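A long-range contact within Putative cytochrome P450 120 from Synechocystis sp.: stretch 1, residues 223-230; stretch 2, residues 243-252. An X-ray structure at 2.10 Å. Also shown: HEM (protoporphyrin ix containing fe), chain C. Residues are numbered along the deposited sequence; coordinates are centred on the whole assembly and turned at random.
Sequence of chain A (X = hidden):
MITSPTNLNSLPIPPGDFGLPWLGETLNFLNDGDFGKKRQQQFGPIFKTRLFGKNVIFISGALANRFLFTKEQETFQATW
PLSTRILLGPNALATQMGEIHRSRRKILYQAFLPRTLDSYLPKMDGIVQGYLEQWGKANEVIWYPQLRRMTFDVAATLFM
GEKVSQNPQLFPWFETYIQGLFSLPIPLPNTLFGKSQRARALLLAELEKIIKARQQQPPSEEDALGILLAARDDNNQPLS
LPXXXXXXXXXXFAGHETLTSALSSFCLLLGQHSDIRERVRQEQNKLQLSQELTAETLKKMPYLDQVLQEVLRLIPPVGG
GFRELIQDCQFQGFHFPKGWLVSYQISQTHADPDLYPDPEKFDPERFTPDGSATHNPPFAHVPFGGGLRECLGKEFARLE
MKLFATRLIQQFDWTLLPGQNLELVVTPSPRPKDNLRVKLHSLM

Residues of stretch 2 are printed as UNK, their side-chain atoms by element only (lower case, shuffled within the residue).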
# COMPACT_ATOMS: atom_id res chain seq x y z
N ASP A 223 19.61 0.47 8.61
CA ASP A 223 18.34 0.94 8.05
C ASP A 223 18.37 1.14 6.53
O ASP A 223 19.40 0.91 5.88
CB ASP A 223 17.92 2.25 8.74
CG ASP A 223 18.93 3.39 8.55
OD1 ASP A 223 19.98 3.19 7.91
OD2 ASP A 223 18.66 4.50 9.05
N ALA A 224 17.23 1.58 5.98
CA ALA A 224 17.07 1.79 4.54
C ALA A 224 17.96 2.90 3.98
O ALA A 224 18.57 2.71 2.92
CB ALA A 224 15.60 2.05 4.20
N LEU A 225 18.05 4.03 4.67
CA LEU A 225 18.88 5.17 4.24
C LEU A 225 20.37 4.81 4.15
O LEU A 225 21.04 5.16 3.18
CB LEU A 225 18.66 6.38 5.16
CG LEU A 225 19.40 7.68 4.81
CD1 LEU A 225 19.08 8.18 3.39
CD2 LEU A 225 19.15 8.78 5.84
N GLY A 226 20.86 4.11 5.17
CA GLY A 226 22.23 3.57 5.17
C GLY A 226 22.48 2.61 4.02
O GLY A 226 23.51 2.71 3.35
N ILE A 227 21.54 1.71 3.78
CA ILE A 227 21.58 0.83 2.61
C ILE A 227 21.70 1.59 1.27
O ILE A 227 22.53 1.23 0.43
CB ILE A 227 20.43 -0.23 2.61
CG1 ILE A 227 20.68 -1.27 3.70
CG2 ILE A 227 20.35 -0.98 1.27
CD1 ILE A 227 19.61 -2.31 3.88
N LEU A 228 20.91 2.65 1.09
CA LEU A 228 20.96 3.43 -0.14
C LEU A 228 22.26 4.22 -0.29
O LEU A 228 22.77 4.39 -1.39
CB LEU A 228 19.76 4.39 -0.23
CG LEU A 228 18.36 3.77 -0.31
CD1 LEU A 228 17.28 4.88 -0.34
CD2 LEU A 228 18.27 2.84 -1.51
N LEU A 229 22.78 4.72 0.82
CA LEU A 229 24.05 5.44 0.80
C LEU A 229 25.19 4.52 0.40
O LEU A 229 26.10 4.94 -0.30
CB LEU A 229 24.32 6.07 2.16
CG LEU A 229 23.94 7.53 2.47
CD1 LEU A 229 23.12 8.23 1.41
CD2 LEU A 229 23.21 7.57 3.78
N ALA A 230 25.11 3.26 0.81
CA ALA A 230 26.13 2.26 0.51
C ALA A 230 26.03 1.71 -0.91
O ALA A 230 27.03 1.27 -1.48
CB ALA A 230 26.09 1.13 1.53
N UNK A 243 18.34 11.31 -6.51
CA UNK A 243 17.81 9.94 -6.47
C UNK A 243 17.64 9.40 -5.04
O UNK A 243 16.61 8.75 -4.74
o UNK A 243 19.17 7.00 -9.24
c UNK A 243 18.44 6.62 -8.27
c UNK A 243 18.64 8.98 -7.33
o UNK A 243 17.82 5.53 -8.23
c UNK A 243 18.26 7.53 -7.08
N UNK A 244 18.63 9.67 -4.19
CA UNK A 244 18.58 9.30 -2.77
C UNK A 244 17.35 9.86 -2.07
O UNK A 244 16.68 9.16 -1.30
c UNK A 244 22.33 9.93 -1.62
c UNK A 244 19.82 9.81 -2.05
c UNK A 244 21.18 9.12 -2.26
c UNK A 244 21.14 7.72 -1.70
N UNK A 245 17.05 11.13 -2.33
CA UNK A 245 15.91 11.79 -1.72
C UNK A 245 14.56 11.28 -2.24
O UNK A 245 13.63 11.09 -1.47
c UNK A 245 17.37 15.34 -1.23
c UNK A 245 16.03 13.30 -1.89
c UNK A 245 17.07 16.07 -2.51
n UNK A 245 17.12 17.53 -2.22
c UNK A 245 17.37 13.84 -1.39
N UNK A 246 14.46 11.06 -3.56
CA UNK A 246 13.26 10.48 -4.18
C UNK A 246 13.00 9.06 -3.70
O UNK A 246 11.84 8.67 -3.50
c UNK A 246 13.37 10.50 -5.71
o UNK A 246 12.74 11.87 -7.58
o UNK A 246 12.51 12.74 -5.58
c UNK A 246 12.84 11.80 -6.33
N UNK A 247 14.07 8.29 -3.50
CA UNK A 247 13.95 6.89 -3.05
C UNK A 247 13.47 6.76 -1.59
O UNK A 247 12.63 5.91 -1.31
o UNK A 247 13.60 4.74 -5.25
c UNK A 247 14.72 5.08 -5.66
c UNK A 247 15.24 6.09 -3.31
c UNK A 247 15.66 5.94 -4.81
n UNK A 247 15.17 4.73 -6.85
N UNK A 248 14.00 7.57 -0.67
CA UNK A 248 13.51 7.52 0.71
C UNK A 248 12.13 8.10 0.84
O UNK A 248 11.34 7.62 1.63
c UNK A 248 14.42 8.20 1.79
c UNK A 248 15.21 9.38 1.21
c UNK A 248 15.28 7.15 2.49
c UNK A 248 16.05 10.17 2.24
N UNK A 249 11.84 9.15 0.08
CA UNK A 249 10.49 9.72 0.12
C UNK A 249 9.46 8.64 -0.25
O UNK A 249 8.39 8.60 0.35
c UNK A 249 10.38 10.93 -0.81
c UNK A 249 8.84 12.49 0.43
c UNK A 249 9.09 11.75 -0.88
c UNK A 249 9.17 12.76 -2.04
N UNK A 250 9.78 7.79 -1.22
CA UNK A 250 8.88 6.72 -1.68
C UNK A 250 8.70 5.66 -0.62
O UNK A 250 7.56 5.31 -0.29
c UNK A 250 9.36 4.35 -4.82
c UNK A 250 7.17 5.13 -3.87
c UNK A 250 9.36 6.11 -3.01
c UNK A 250 8.64 4.87 -3.58
N UNK A 251 9.81 5.17 -0.07
CA UNK A 251 9.79 4.17 1.00
C UNK A 251 9.03 4.65 2.22
O UNK A 251 8.29 3.88 2.82
c UNK A 251 12.11 2.99 0.49
c UNK A 251 13.44 2.72 1.20
c UNK A 251 11.44 1.71 0.10
c UNK A 251 11.21 3.80 1.42
N UNK A 252 9.24 5.92 2.61
CA UNK A 252 8.47 6.51 3.71
C UNK A 252 6.98 6.67 3.37
O UNK A 252 6.15 6.48 4.23
c UNK A 252 10.45 7.96 4.70
c UNK A 252 9.04 7.88 4.12
c UNK A 252 10.93 9.40 4.57
c UNK A 252 10.47 7.48 6.17
CHA HEM C . 4.67 -1.73 -5.38
CHB HEM C . 0.85 -2.88 -2.61
CHC HEM C . 3.44 -1.92 1.40
CHD HEM C . 7.04 -0.24 -1.34
C1A HEM C . 3.40 -2.15 -5.00
C2A HEM C . 2.32 -2.58 -5.87
C3A HEM C . 1.27 -2.91 -5.09
C4A HEM C . 1.65 -2.68 -3.71
CMA HEM C . -0.12 -3.42 -5.53
CAA HEM C . 2.39 -2.69 -7.41
CBA HEM C . 1.91 -1.42 -8.12
CGA HEM C . 2.20 -1.59 -9.59
O1A HEM C . 1.61 -2.53 -10.20
O2A HEM C . 3.01 -0.80 -10.15
C1B HEM C . 1.23 -2.76 -1.28
C2B HEM C . 0.44 -3.15 -0.12
C3B HEM C . 1.17 -2.89 0.99
C4B HEM C . 2.42 -2.33 0.56
CMB HEM C . -0.97 -3.77 -0.19
CAB HEM C . 0.79 -3.09 2.50
CBB HEM C . 0.05 -4.12 2.94
C1C HEM C . 4.66 -1.42 1.03
C2C HEM C . 5.76 -1.08 1.92
C3C HEM C . 6.77 -0.62 1.16
C4C HEM C . 6.32 -0.64 -0.23
CMC HEM C . 5.75 -1.28 3.46
CAC HEM C . 8.17 -0.17 1.65
CBC HEM C . 8.40 0.98 2.30
C1D HEM C . 6.70 -0.41 -2.66
C2D HEM C . 7.45 0.14 -3.76
C3D HEM C . 6.72 -0.31 -5.03
C4D HEM C . 5.60 -1.12 -4.56
CMD HEM C . 8.73 1.01 -3.66
CAD HEM C . 7.08 -0.01 -6.50
CBD HEM C . 7.68 -1.27 -7.11
CGD HEM C . 8.09 -1.03 -8.54
O1D HEM C . 8.81 -1.90 -9.09
O2D HEM C . 7.71 0.02 -9.16
NA HEM C . 2.96 -2.23 -3.70
NB HEM C . 2.42 -2.25 -0.83
NC HEM C . 5.03 -1.13 -0.27
ND HEM C . 5.63 -1.15 -3.17
FE HEM C . 4.11 -1.96 -1.94

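Position 243 carries three carbons, the third bearing two oxygens, a carboxylate on a two-carbon spacer. The side chain is out of reach of stretch 1. This is E243.

Position 244 has four carbons forked at the second. One terminal carbon lies 3.6 Å from L229 CD1, the other 3.7 Å from L228 O. The fork one carbon beyond CB gives leucine, L244; its CA-to-CB bond points sideways, and chi1 near -74° (m) brings the end nearer stretch 1. The two close atoms are CD1 and CD2 respectively.

Position 245 shows four carbons in a row ending in nitrogen, with CA-to-CB directed away from stretch 1. It is K245.

Position 246 has two carbons, the second with two oxygens, one carbon shorter than E243. It is D246, out of reach of stretch 1.

Position 247 has three carbons, the third carrying one oxygen and one nitrogen. Its CB points toward stretch 1 and sits 3.8 Å from L228 CD1, while the end leads away. The amide identifies Q247, whose NE2 donates to E243 OE2 at 3.1 Å with an angle of 166°, one helical turn back.

Position 248 has four carbons forked at the first, one arm two carbons long. The end of the long arm is 3.8 Å from L225 CD1; the short arm is 4.1 Å from L228 CD1. Branching at CB with unequal arms means I248. Its chi1 of 30° lies between wells.

Positions 249 and 250 each have four carbons forked at the second, and neither reaches stretch 1. They are L249 and L250; L250 CD2 instead lies 3.6 Å from HEM CMD.

Position 251 repeats that fork, but its CB points toward stretch 1 and one terminal carbon lies 3.8 Å from A224 CB. It is L251, with CD1 the touching atom.

Position 252, again four carbons forked at the second, is out of reach of stretch 1: L252.

The contact joins two helices running nearly antiparallel, at 152°, with axes 10.6 Å apart at closest approach. No hydrogen bond crosses it; the 350 Å² buried is held by packing, chiefly of apolar side chains. Positions 244, 248 and 251, spaced four and three apart, return to the same side of their helix and meet L228 and L229, L225 and L228, and A224 in descending order, as the opposed directions require. L228, with the largest covered area, touches L244, Q247 and I248. Beyond the interface, D223 OD1 caps the first helix by accepting from G226 N at 3.0 Å.

Stretch 2 243-252: ELKDQILLLL
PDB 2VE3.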